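Local structure of probable transcriptional regulatory protein NarL (Mycobacterium tuberculosis, 3EUL) at residues K15-V20 and N42-A47; A59-V64 and Y86-R91; A65-R70 and T90-I95; D75-A80 and L108-A113. The protein probably regulates genes of aerobic nitrate metabolism by binding DNA, together with DevR, once NarS phosphorylates its signal receiver domain, the part held in this chain. All coordinates share one frame; numbering follows the deposited sequence.

Contact 1: residues K15-V20 and N42-A47; sequences KVRVVV and NVVGEA
Val18 and Val43 pair as neighbours in two parallel strands, 16-21 and 41-47, which helix 25-38 connects in the first beta-alpha-beta unit of the receiver domain. Five backbone hydrogen bonds join them; one runs from Asn42 N to Val16 O at 2.8 Å. The pairing slips by one residue where Val19 comes to face Gly45, a beta bulge. There Val18 O accepts from Val44 N at 2.8 Å, while Gly45 N lies 3.6 Å from Val18 O, unbonded. Beyond the slip, Val20 N reaches Gly45 O at 3.0 Å, and Ala47 N closes the series on Val20 O.

Packing is tightest at the bulge. With CG1 of Val44 anti to the carbonyl carbon (chi1 -64°), CG2 falls between N and C and sits 3.4 Å from Val18 O. The same methyl meets Val19 CG2 at 4.0 Å, the two side chains crossing at about a right angle, while Val44 CG1 touches Arg17 CB. On the other face, Val20 CG2 meets Val43 CG1 at 4.2 Å, where Val20 also packs on Leu35 of helix 25-38.

The solvent side is looser: Lys15 brings only CB near Asn42, and Glu46 extends its chain outward to a salt bridge with Arg28. Strand pairing thus rests on backbone bonds and valine methyls, while Arg17 NH2 bonds His60 O outside the pair.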
loop_
_atom_site.group_PDB
_atom_site.type_symbol
_atom_site.label_atom_id
_atom_site.label_comp_id
_atom_site.label_asym_id
_atom_site.label_seq_id
_atom_site.Cartn_x
_atom_site.Cartn_y
_atom_site.Cartn_z
ATOM N N LYS A 15 11.476 5.314 -12.095
ATOM C CA LYS A 15 11.026 4.355 -11.076
ATOM C C LYS A 15 9.631 4.719 -10.559
ATOM O O LYS A 15 9.312 5.877 -10.342
ATOM C CB LYS A 15 11.993 4.273 -9.920
ATOM C CG LYS A 15 13.272 3.528 -10.231
ATOM C CD LYS A 15 14.246 3.721 -9.104
ATOM C CE LYS A 15 15.546 3.033 -9.394
ATOM N NZ LYS A 15 16.125 2.607 -8.119
ATOM N N VAL A 16 8.801 3.714 -10.385
ATOM C CA VAL A 16 7.499 3.867 -9.729
ATOM C C VAL A 16 7.737 4.302 -8.303
ATOM O O VAL A 16 8.580 3.734 -7.614
ATOM C CB VAL A 16 6.737 2.513 -9.741
ATOM C CG1 VAL A 16 5.511 2.510 -8.779
ATOM C CG2 VAL A 16 6.313 2.174 -11.163
ATOM N N ARG A 17 7.008 5.326 -7.852
ATOM C CA ARG A 17 7.204 5.883 -6.519
ATOM C C ARG A 17 6.159 5.298 -5.550
ATOM O O ARG A 17 4.972 5.291 -5.849
ATOM C CB ARG A 17 7.156 7.420 -6.570
ATOM C CG ARG A 17 8.246 8.003 -7.483
ATOM C CD ARG A 17 7.987 9.451 -7.878
ATOM N NE ARG A 17 7.968 10.262 -6.677
ATOM C CZ ARG A 17 6.886 10.789 -6.097
ATOM N NH1 ARG A 17 5.674 10.714 -6.638
ATOM N NH2 ARG A 17 7.057 11.484 -4.984
ATOM N N VAL A 18 6.622 4.816 -4.396
ATOM C CA VAL A 18 5.771 4.117 -3.416
ATOM C C VAL A 18 5.903 4.594 -1.983
ATOM O O VAL A 18 7.007 4.893 -1.505
ATOM C CB VAL A 18 6.091 2.588 -3.476
ATOM C CG1 VAL A 18 5.277 1.802 -2.457
ATOM C CG2 VAL A 18 5.868 2.106 -4.942
ATOM N N VAL A 19 4.762 4.666 -1.279
ATOM C CA VAL A 19 4.749 4.754 0.177
ATOM C C VAL A 19 4.360 3.380 0.732
ATOM O O VAL A 19 3.384 2.770 0.264
ATOM C CB VAL A 19 3.767 5.869 0.685
ATOM C CG1 VAL A 19 3.502 5.755 2.213
ATOM C CG2 VAL A 19 4.297 7.281 0.321
ATOM N N VAL A 20 5.131 2.895 1.720
ATOM C CA VAL A 20 4.882 1.631 2.416
ATOM C C VAL A 20 4.464 1.909 3.867
ATOM O O VAL A 20 5.075 2.744 4.560
ATOM C CB VAL A 20 6.125 0.683 2.402
ATOM C CG1 VAL A 20 5.843 -0.589 3.245
ATOM C CG2 VAL A 20 6.561 0.324 0.974
ATOM N N ASN A 42 11.036 3.250 -6.297
ATOM C CA ASN A 42 11.552 4.223 -5.369
ATOM C C ASN A 42 10.535 4.346 -4.208
ATOM O O ASN A 42 9.447 4.886 -4.361
ATOM C CB ASN A 42 11.739 5.543 -6.105
ATOM C CG ASN A 42 12.252 6.685 -5.214
ATOM O OD1 ASN A 42 12.695 6.505 -4.057
ATOM N ND2 ASN A 42 12.201 7.884 -5.777
ATOM N N VAL A 43 10.934 3.846 -3.057
ATOM C CA VAL A 43 10.171 3.998 -1.841
ATOM C C VAL A 43 10.451 5.408 -1.326
ATOM O O VAL A 43 11.579 5.764 -0.941
ATOM C CB VAL A 43 10.507 2.889 -0.826
ATOM C CG1 VAL A 43 9.737 3.083 0.519
ATOM C CG2 VAL A 43 10.138 1.498 -1.423
ATOM N N VAL A 44 9.424 6.240 -1.378
ATOM C CA VAL A 44 9.582 7.639 -1.044
ATOM C C VAL A 44 9.177 7.953 0.367
ATOM O O VAL A 44 9.491 9.019 0.862
ATOM C CB VAL A 44 8.850 8.549 -2.026
ATOM C CG1 VAL A 44 9.481 8.409 -3.409
ATOM C CG2 VAL A 44 7.355 8.279 -2.045
ATOM N N GLY A 45 8.515 7.011 1.032
ATOM C CA GLY A 45 8.100 7.212 2.415
ATOM C C GLY A 45 7.644 5.929 3.056
ATOM O O GLY A 45 7.127 5.057 2.376
ATOM N N GLU A 46 7.855 5.825 4.373
ATOM C CA GLU A 46 7.405 4.695 5.178
ATOM C C GLU A 46 6.647 5.187 6.403
ATOM O O GLU A 46 7.084 6.160 7.010
ATOM C CB GLU A 46 8.618 3.971 5.721
ATOM C CG GLU A 46 9.500 3.350 4.684
ATOM C CD GLU A 46 10.692 2.628 5.303
ATOM O OE1 GLU A 46 10.473 1.861 6.277
ATOM O OE2 GLU A 46 11.838 2.852 4.812
ATOM N N ALA A 47 5.587 4.485 6.801
ATOM C CA ALA A 47 4.773 4.866 7.958
ATOM C C ALA A 47 4.481 3.631 8.791
ATOM O O ALA A 47 4.400 2.530 8.259
ATOM C CB ALA A 47 3.448 5.491 7.503
#

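Contact 2: residues A59-V64 and Y86-R91; sequences AHLPDV and YELPTR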
loop_
_atom_site.group_PDB
_atom_site.type_symbol
_atom_site.label_atom_id
_atom_site.label_comp_id
_atom_site.label_asym_id
_atom_site.label_seq_id
_atom_site.Cartn_x
_atom_site.Cartn_y
_atom_site.Cartn_z
ATOM N N ALA A 59 1.725 14.332 0.712
ATOM C CA ALA A 59 2.972 15.046 0.419
ATOM C C ALA A 59 3.704 14.512 -0.812
ATOM O O ALA A 59 4.165 15.289 -1.647
ATOM C CB ALA A 59 3.901 15.010 1.628
ATOM N N HIS A 60 3.833 13.199 -0.913
ATOM C CA HIS A 60 4.662 12.595 -1.948
ATOM C C HIS A 60 3.902 12.259 -3.212
ATOM O O HIS A 60 4.509 12.109 -4.255
ATOM C CB HIS A 60 5.340 11.348 -1.416
ATOM C CG HIS A 60 6.358 11.633 -0.377
ATOM N ND1 HIS A 60 7.639 12.047 -0.688
ATOM C CD2 HIS A 60 6.297 11.555 0.972
ATOM C CE1 HIS A 60 8.307 12.245 0.436
ATOM N NE2 HIS A 60 7.522 11.938 1.453
ATOM N N LEU A 61 2.569 12.185 -3.127
ATOM C CA LEU A 61 1.708 11.853 -4.278
ATOM C C LEU A 61 2.321 10.652 -5.004
ATOM O O LEU A 61 2.595 10.697 -6.195
ATOM C CB LEU A 61 1.536 13.036 -5.242
ATOM C CG LEU A 61 0.410 14.073 -5.122
ATOM C CD1 LEU A 61 -0.173 14.212 -3.740
ATOM C CD2 LEU A 61 0.887 15.383 -5.664
ATOM N N PRO A 62 2.479 9.555 -4.282
ATOM C CA PRO A 62 3.112 8.393 -4.841
ATOM C C PRO A 62 2.200 7.740 -5.870
ATOM O O PRO A 62 1.001 7.892 -5.774
ATOM C CB PRO A 62 3.257 7.488 -3.629
ATOM C CG PRO A 62 2.160 7.865 -2.739
ATOM C CD PRO A 62 2.058 9.326 -2.883
ATOM N N ASP A 63 2.769 6.970 -6.785
ATOM C CA ASP A 63 1.989 6.194 -7.757
ATOM C C ASP A 63 1.137 5.130 -7.027
ATOM O O ASP A 63 -0.038 4.933 -7.329
ATOM C CB ASP A 63 2.942 5.524 -8.753
ATOM C CG ASP A 63 3.780 6.541 -9.513
ATOM O OD1 ASP A 63 3.171 7.491 -10.064
ATOM O OD2 ASP A 63 5.015 6.468 -9.489
ATOM N N VAL A 64 1.759 4.473 -6.048
ATOM C CA VAL A 64 1.145 3.405 -5.256
ATOM C C VAL A 64 1.473 3.586 -3.770
ATOM O O VAL A 64 2.591 3.994 -3.402
ATOM C CB VAL A 64 1.699 2.047 -5.677
ATOM C CG1 VAL A 64 1.049 0.890 -4.874
ATOM C CG2 VAL A 64 1.470 1.833 -7.121
ATOM N N TYR A 86 -10.228 12.652 -1.479
ATOM C CA TYR A 86 -9.333 13.761 -1.847
ATOM C C TYR A 86 -8.975 13.818 -3.333
ATOM O O TYR A 86 -8.275 14.719 -3.755
ATOM C CB TYR A 86 -8.007 13.658 -1.083
ATOM C CG TYR A 86 -8.036 14.175 0.327
ATOM C CD1 TYR A 86 -8.104 15.536 0.575
ATOM C CD2 TYR A 86 -7.941 13.308 1.421
ATOM C CE1 TYR A 86 -8.102 16.030 1.874
ATOM C CE2 TYR A 86 -7.951 13.787 2.724
ATOM C CZ TYR A 86 -8.026 15.153 2.945
ATOM O OH TYR A 86 -8.028 15.676 4.226
ATOM N N GLU A 87 -9.383 12.812 -4.099
ATOM C CA GLU A 87 -9.059 12.699 -5.511
ATOM C C GLU A 87 -7.567 12.743 -5.791
ATOM O O GLU A 87 -7.149 13.334 -6.780
ATOM C CB GLU A 87 -9.786 13.795 -6.309
ATOM C CG GLU A 87 -11.291 13.855 -5.981
ATOM C CD GLU A 87 -12.063 14.802 -6.866
ATOM O OE1 GLU A 87 -11.841 16.028 -6.752
ATOM O OE2 GLU A 87 -12.919 14.322 -7.645
ATOM N N LEU A 88 -6.771 12.118 -4.927
ATOM C CA LEU A 88 -5.331 11.994 -5.160
ATOM C C LEU A 88 -5.040 10.928 -6.241
ATOM O O LEU A 88 -5.793 9.984 -6.389
ATOM C CB LEU A 88 -4.617 11.657 -3.861
ATOM C CG LEU A 88 -4.751 12.616 -2.673
ATOM C CD1 LEU A 88 -3.957 12.062 -1.495
ATOM C CD2 LEU A 88 -4.294 14.050 -2.987
ATOM N N PRO A 89 -3.958 11.087 -7.002
ATOM C CA PRO A 89 -3.684 10.120 -8.057
ATOM C C PRO A 89 -3.229 8.734 -7.558
ATOM O O PRO A 89 -3.190 7.759 -8.330
ATOM C CB PRO A 89 -2.569 10.800 -8.871
ATOM C CG PRO A 89 -1.916 11.745 -7.918
ATOM C CD PRO A 89 -2.973 12.187 -6.977
ATOM N N THR A 90 -2.952 8.627 -6.273
ATOM C CA THR A 90 -2.369 7.422 -5.711
ATOM C C THR A 90 -3.301 6.221 -5.690
ATOM O O THR A 90 -4.418 6.333 -5.231
ATOM C CB THR A 90 -1.936 7.718 -4.274
ATOM O OG1 THR A 90 -0.996 8.805 -4.316
ATOM C CG2 THR A 90 -1.262 6.477 -3.671
ATOM N N ARG A 91 -2.805 5.056 -6.104
ATOM C CA ARG A 91 -3.554 3.798 -5.953
ATOM C C ARG A 91 -3.149 3.141 -4.672
ATOM O O ARG A 91 -1.961 2.998 -4.409
ATOM C CB ARG A 91 -3.289 2.888 -7.125
ATOM C CG ARG A 91 -3.959 3.440 -8.354
ATOM C CD ARG A 91 -3.677 2.683 -9.604
ATOM N NE ARG A 91 -4.143 1.288 -9.670
ATOM C CZ ARG A 91 -5.400 0.830 -9.623
ATOM N NH1 ARG A 91 -6.445 1.614 -9.385
ATOM N NH2 ARG A 91 -5.607 -0.482 -9.760
HETATM O O HOH W 1 -0.991 5.900 -9.688
#
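Leu61-Val64 and Leu88-Arg91 run almost alongside each other, their end-to-end directions 16° apart, and Val64 and Arg91 form a parallel bridge with CA atoms 4.8 Å apart. Arg91 N donates to Asp63 O at 3.0 Å along a nearly straight N-H line (177°), and Val64 CA lies 3.2 Å from Arg91 O in a CA-H...O contact.

Thr90 supplies the side-chain bond. Its OG1 is anti to the carbonyl carbon (chi1 -58°) and donates to Pro62 O at 2.6 Å, in the plane of that carbonyl. The Pro62 ring lies close by as well: CD is 3.4 Å from Thr90 OG1, and CG packs against Thr90 CG2. A water donates to both Asp63 O and Pro89 O, adding a second link between the two backbones.

Both segments are helix-to-strand connections of the receiver domain's alternating beta-alpha fold. Leu61, with positive phi, is the first residue to leave helical angles after helix 50-60, and Glu87 is the first after helix 76-85, in a Schellman motif; each segment then runs into one of two neighbouring strands, 64-68 and 91-96. Farther out, Leu61 CD1 meets Leu88 CD2 at 4.2 Å, the two side chains crossing at about a right angle, and Leu61 CG touches Pro89 CD. Leu88 and Thr90 also rest on Ile57 of helix 50-60 and Val83 of helix 76-85. The polar ends of Asp63 and Arg91 turn to other partners: Asp63 OD2 accepts from Arg17 N, and Arg91 NE donates to Cys132 O.

Contact 3: residues A65-R70 and T90-I95; sequences ALLDYR and TRVLLI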
loop_
_atom_site.group_PDB
_atom_site.type_symbol
_atom_site.label_atom_id
_atom_site.label_comp_id
_atom_site.label_asym_id
_atom_site.label_seq_id
_atom_site.Cartn_x
_atom_site.Cartn_y
_atom_site.Cartn_z
ATOM N N ALA A 65 0.487 3.320 -2.926
ATOM C CA ALA A 65 0.713 3.184 -1.511
ATOM C C ALA A 65 0.463 1.710 -1.185
ATOM O O ALA A 65 -0.612 1.188 -1.503
ATOM C CB ALA A 65 -0.199 4.088 -0.725
ATOM N N LEU A 66 1.459 1.007 -0.645
ATOM C CA LEU A 66 1.238 -0.360 -0.194
ATOM C C LEU A 66 1.118 -0.416 1.313
ATOM O O LEU A 66 2.133 -0.249 2.030
ATOM C CB LEU A 66 2.404 -1.229 -0.658
ATOM C CG LEU A 66 2.420 -2.680 -0.217
ATOM C CD1 LEU A 66 1.169 -3.426 -0.670
ATOM C CD2 LEU A 66 3.729 -3.308 -0.820
ATOM N N LEU A 67 -0.113 -0.644 1.811
ATOM C CA LEU A 67 -0.430 -0.441 3.220
ATOM C C LEU A 67 -1.036 -1.665 3.907
ATOM O O LEU A 67 -1.910 -2.340 3.356
ATOM C CB LEU A 67 -1.455 0.665 3.348
ATOM C CG LEU A 67 -1.136 2.013 2.724
ATOM C CD1 LEU A 67 -2.287 2.977 2.982
ATOM C CD2 LEU A 67 0.170 2.521 3.288
ATOM N N ASP A 68 -0.563 -1.964 5.109
ATOM C CA ASP A 68 -1.186 -3.026 5.892
ATOM C C ASP A 68 -2.647 -2.680 6.110
ATOM O O ASP A 68 -2.978 -1.534 6.382
ATOM C CB ASP A 68 -0.421 -3.186 7.210
ATOM C CG ASP A 68 -0.981 -4.258 8.120
ATOM O OD1 ASP A 68 -1.441 -5.317 7.676
ATOM O OD2 ASP A 68 -0.913 -4.020 9.337
ATOM N N TYR A 69 -3.535 -3.658 6.003
ATOM C CA TYR A 69 -4.944 -3.404 6.272
ATOM C C TYR A 69 -5.137 -2.882 7.717
ATOM O O TYR A 69 -5.870 -1.942 7.931
ATOM C CB TYR A 69 -5.785 -4.655 5.991
ATOM C CG TYR A 69 -7.214 -4.467 6.338
ATOM C CD1 TYR A 69 -7.998 -3.574 5.653
ATOM C CD2 TYR A 69 -7.790 -5.171 7.386
ATOM C CE1 TYR A 69 -9.325 -3.386 5.992
ATOM C CE2 TYR A 69 -9.104 -4.989 7.731
ATOM C CZ TYR A 69 -9.862 -4.095 7.056
ATOM O OH TYR A 69 -11.196 -3.958 7.370
ATOM N N ARG A 70 -4.433 -3.461 8.671
ATOM C CA ARG A 70 -4.572 -3.106 10.076
ATOM C C ARG A 70 -3.495 -2.150 10.591
ATOM O O ARG A 70 -2.828 -2.392 11.590
ATOM C CB ARG A 70 -4.652 -4.365 10.940
ATOM C CG ARG A 70 -6.044 -5.025 10.852
ATOM C CD ARG A 70 -6.955 -4.556 11.978
ATOM N NE ARG A 70 -6.459 -5.167 13.207
ATOM C CZ ARG A 70 -7.063 -5.184 14.388
ATOM N NH1 ARG A 70 -8.235 -4.603 14.577
ATOM N NH2 ARG A 70 -6.452 -5.782 15.399
ATOM N N THR A 90 -2.952 8.627 -6.273
ATOM C CA THR A 90 -2.369 7.422 -5.711
ATOM C C THR A 90 -3.301 6.221 -5.690
ATOM O O THR A 90 -4.418 6.333 -5.231
ATOM C CB THR A 90 -1.936 7.718 -4.274
ATOM O OG1 THR A 90 -0.996 8.805 -4.316
ATOM C CG2 THR A 90 -1.262 6.477 -3.671
ATOM N N ARG A 91 -2.805 5.056 -6.104
ATOM C CA ARG A 91 -3.554 3.798 -5.953
ATOM C C ARG A 91 -3.149 3.141 -4.672
ATOM O O ARG A 91 -1.961 2.998 -4.409
ATOM C CB ARG A 91 -3.289 2.888 -7.125
ATOM C CG ARG A 91 -3.959 3.440 -8.354
ATOM C CD ARG A 91 -3.677 2.683 -9.604
ATOM N NE ARG A 91 -4.143 1.288 -9.670
ATOM C CZ ARG A 91 -5.400 0.830 -9.623
ATOM N NH1 ARG A 91 -6.445 1.614 -9.385
ATOM N NH2 ARG A 91 -5.607 -0.482 -9.760
ATOM N N VAL A 92 -4.120 2.776 -3.849
ATOM C CA VAL A 92 -3.826 2.183 -2.543
ATOM C C VAL A 92 -4.022 0.654 -2.593
ATOM O O VAL A 92 -5.155 0.152 -2.718
ATOM C CB VAL A 92 -4.672 2.803 -1.436
ATOM C CG1 VAL A 92 -4.423 2.074 -0.104
ATOM C CG2 VAL A 92 -4.354 4.323 -1.316
ATOM N N LEU A 93 -2.910 -0.060 -2.486
ATOM C CA LEU A 93 -2.882 -1.523 -2.493
ATOM C C LEU A 93 -2.795 -1.975 -1.050
ATOM O O LEU A 93 -1.921 -1.539 -0.314
ATOM C CB LEU A 93 -1.672 -1.974 -3.330
ATOM C CG LEU A 93 -1.548 -3.363 -3.900
ATOM C CD1 LEU A 93 -2.738 -3.793 -4.774
ATOM C CD2 LEU A 93 -0.244 -3.429 -4.696
ATOM N N LEU A 94 -3.736 -2.797 -0.594
ATOM C CA LEU A 94 -3.682 -3.267 0.798
ATOM C C LEU A 94 -3.060 -4.665 0.858
ATOM O O LEU A 94 -3.136 -5.462 -0.087
ATOM C CB LEU A 94 -5.067 -3.266 1.478
ATOM C CG LEU A 94 -5.812 -1.936 1.575
ATOM C CD1 LEU A 94 -7.235 -2.088 2.206
ATOM C CD2 LEU A 94 -4.968 -0.824 2.276
ATOM N N ILE A 95 -2.440 -4.945 1.989
ATOM C CA ILE A 95 -1.880 -6.250 2.264
ATOM C C ILE A 95 -2.284 -6.641 3.678
ATOM O O ILE A 95 -2.332 -5.808 4.577
ATOM C CB ILE A 95 -0.349 -6.236 2.034
ATOM C CG1 ILE A 95 0.235 -7.650 2.071
ATOM C CG2 ILE A 95 0.368 -5.243 3.035
ATOM C CD1 ILE A 95 1.592 -7.760 1.370
#
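The middle strand of the receiver domain's parallel sheet meets its neighbour 91-96 here, Ala65 to Asp68 bridging Val92 to Ile95 in the beta-alpha-beta unit whose crossover is helix 76-85. The strand axes come within 4.6 Å and cross at -30°. Leu93 is held at both backbone atoms: its N donates to Ala65 O at 2.8 Å, and its O accepts from Leu67 N, each donor nearly along the C=O axis. Past the last bridge, Tyr69 N still reaches Ile95 O at 2.8 Å.

On the face of Leu67 and Leu94, Leu67 CD1 touches Val92 CG1 at 3.9 Å, and Leu67 CB packs against Leu94 CD2. Leu94 CD1 meets Tyr69 CD1 at 3.8 Å, arriving at the ring edge near its plane. On the face toward helix 122-134, chi2 of Leu66 (58°) sets CD1 against both Leu93 CB and Ile95 CB.

Asp68, the phosphoryl-accepting aspartate by similarity, is unmodified in this structure. Its OD1 stands 3.3 Å from Ile95 O, two acceptors with no bond between them, and makes a long, weak ion pair with Lys118. The chemistry is therefore apolar along the strands, with a carboxylate at the C-terminal end of strand 64-68, as expected of a CheY-like phosphorylation site.

Contact 4: residues D75-A80 and L108-A113; sequences DGAQVA and LQQGAA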
loop_
_atom_site.group_PDB
_atom_site.type_symbol
_atom_site.label_atom_id
_atom_site.label_comp_id
_atom_site.label_asym_id
_atom_site.label_seq_id
_atom_site.Cartn_x
_atom_site.Cartn_y
_atom_site.Cartn_z
ATOM N N ASP A 75 -7.166 2.616 9.593
ATOM C CA ASP A 75 -6.844 1.376 8.935
ATOM C C ASP A 75 -6.651 1.589 7.448
ATOM O O ASP A 75 -6.918 2.687 6.943
ATOM C CB ASP A 75 -7.866 0.255 9.257
ATOM C CG ASP A 75 -9.229 0.427 8.600
ATOM O OD1 ASP A 75 -9.353 0.720 7.382
ATOM O OD2 ASP A 75 -10.210 0.140 9.333
ATOM N N GLY A 76 -6.162 0.558 6.773
ATOM C CA GLY A 76 -5.875 0.627 5.331
ATOM C C GLY A 76 -7.045 1.040 4.448
ATOM O O GLY A 76 -6.854 1.751 3.459
ATOM N N ALA A 77 -8.255 0.598 4.772
ATOM C CA ALA A 77 -9.459 0.955 3.973
ATOM C C ALA A 77 -9.912 2.378 4.203
ATOM O O ALA A 77 -10.405 3.010 3.262
ATOM C CB ALA A 77 -10.624 -0.026 4.238
ATOM N N GLN A 78 -9.792 2.863 5.448
ATOM C CA GLN A 78 -10.038 4.274 5.764
ATOM C C GLN A 78 -9.072 5.185 4.998
ATOM O O GLN A 78 -9.488 6.206 4.440
ATOM C CB GLN A 78 -9.943 4.551 7.264
ATOM C CG GLN A 78 -10.886 3.720 8.067
ATOM C CD GLN A 78 -10.849 4.066 9.533
ATOM O OE1 GLN A 78 -9.896 3.740 10.231
ATOM N NE2 GLN A 78 -11.895 4.733 10.008
ATOM N N VAL A 79 -7.808 4.814 4.941
ATOM C CA VAL A 79 -6.867 5.586 4.140
ATOM C C VAL A 79 -7.245 5.527 2.673
ATOM O O VAL A 79 -7.240 6.570 2.022
ATOM C CB VAL A 79 -5.391 5.118 4.298
ATOM C CG1 VAL A 79 -4.437 5.948 3.378
ATOM C CG2 VAL A 79 -4.927 5.184 5.734
ATOM N N ALA A 80 -7.551 4.328 2.148
ATOM C CA ALA A 80 -7.998 4.205 0.741
ATOM C C ALA A 80 -9.209 5.103 0.430
ATOM O O ALA A 80 -9.263 5.797 -0.607
ATOM C CB ALA A 80 -8.287 2.771 0.369
ATOM N N LEU A 108 -12.387 -2.958 -1.006
ATOM C CA LEU A 108 -12.472 -2.635 -2.436
ATOM C C LEU A 108 -13.593 -1.635 -2.696
ATOM O O LEU A 108 -13.463 -0.727 -3.510
ATOM C CB LEU A 108 -12.674 -3.921 -3.268
ATOM C CG LEU A 108 -11.518 -4.938 -3.201
ATOM C CD1 LEU A 108 -11.920 -6.249 -3.866
ATOM C CD2 LEU A 108 -10.246 -4.338 -3.845
ATOM N N GLN A 109 -14.695 -1.795 -1.993
ATOM C CA GLN A 109 -15.770 -0.816 -2.014
ATOM C C GLN A 109 -15.319 0.555 -1.513
ATOM O O GLN A 109 -15.790 1.546 -2.068
ATOM C CB GLN A 109 -16.987 -1.276 -1.208
ATOM C CG GLN A 109 -17.595 -2.625 -1.679
ATOM C CD GLN A 109 -18.348 -2.568 -3.007
ATOM O OE1 GLN A 109 -17.901 -3.137 -4.006
ATOM N NE2 GLN A 109 -19.532 -1.966 -2.999
ATOM N N GLN A 110 -14.423 0.621 -0.520
ATOM C CA GLN A 110 -13.866 1.920 -0.002
ATOM C C GLN A 110 -12.735 2.500 -0.927
ATOM O O GLN A 110 -12.160 3.561 -0.661
ATOM C CB GLN A 110 -13.348 1.815 1.458
ATOM C CG GLN A 110 -14.360 1.612 2.641
ATOM C CD GLN A 110 -13.952 2.276 4.042
ATOM O OE1 GLN A 110 -13.742 1.603 5.082
ATOM N NE2 GLN A 110 -13.897 3.618 4.054
ATOM N N GLY A 111 -12.416 1.817 -2.021
ATOM C CA GLY A 111 -11.537 2.364 -3.032
ATOM C C GLY A 111 -10.145 1.779 -3.071
ATOM O O GLY A 111 -9.299 2.322 -3.741
ATOM N N ALA A 112 -9.902 0.677 -2.355
ATOM C CA ALA A 112 -8.616 -0.026 -2.441
ATOM C C ALA A 112 -8.444 -0.577 -3.832
ATOM O O ALA A 112 -9.384 -1.152 -4.390
ATOM C CB ALA A 112 -8.513 -1.165 -1.413
ATOM N N ALA A 113 -7.251 -0.395 -4.396
ATOM C CA ALA A 113 -6.947 -0.869 -5.745
ATOM C C ALA A 113 -6.731 -2.388 -5.797
ATOM O O ALA A 113 -6.787 -2.998 -6.851
ATOM C CB ALA A 113 -5.720 -0.156 -6.275
HETATM O O HOH W 2 -7.899 5.264 -2.917
#
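Gln110 sets CG anti to its carbonyl carbon (chi1 -69°) and then bends at chi2 (-148°), so that its chain turns to Ala77 on helix 76-85. Gln110 CB and CD each lie about 3.7 Å from Ala77 O, and the amide end lies against the Ala77 methyl. No hydrogen bond passes directly between the segments.

Nearby, Ala80 CB packs on the chain leaving helix 101-109, 3.8 Å from Ala112 N and 4.3 Å from Ala112 CB. That turn is a Schellman motif: Gly111 takes a positive phi of 106°, where a side chain would jam against the preceding carbonyl, and two bonds run back into the last helical turn. A water donates to Ala80 O at 2.7 Å and, weakly, to Gly111 O, bridging the two backbones.

The start of helix 76-85 is fixed by a capping box. Asp75 OD1 accepts from Gln78 N at 2.9 Å, on the syn side though out of the carboxylate plane, while Gln78 OE1 takes the Asp75 N-H at 3.0 Å on an in-plane lone pair.

With alanines and a glycine at the interface, the helix and the turn pack against strand 91-96, where Ala80 rests on Val92 and Ala112 on Leu94; Ala77 also touches Tyr69 beyond the end of strand 64-68.

Contacts 1 and 3 belong to one parallel sheet, with centres 12 Å apart; strands 16-21 and 64-68 are neighbours in it, joined where Leu66 N lies 2.8 Å from Val19 O. Contact 2 lies at the N-terminal ends of strands 64-68 and 91-96, sharing Thr90 and Arg91 with contact 3 and meeting contact 1 where Arg17 NH2 lies 2.7 Å from His60 O. Contact 4 is centred about 8 Å from contact 3, against its helical flank, and Ala113 N reaches Val92 O at 2.7 Å. Contacts 1 and 4, centres 18 Å apart, lie on opposite sides of the chain's centre. The probable phosphorylation site, Asp68, belongs to contact 3.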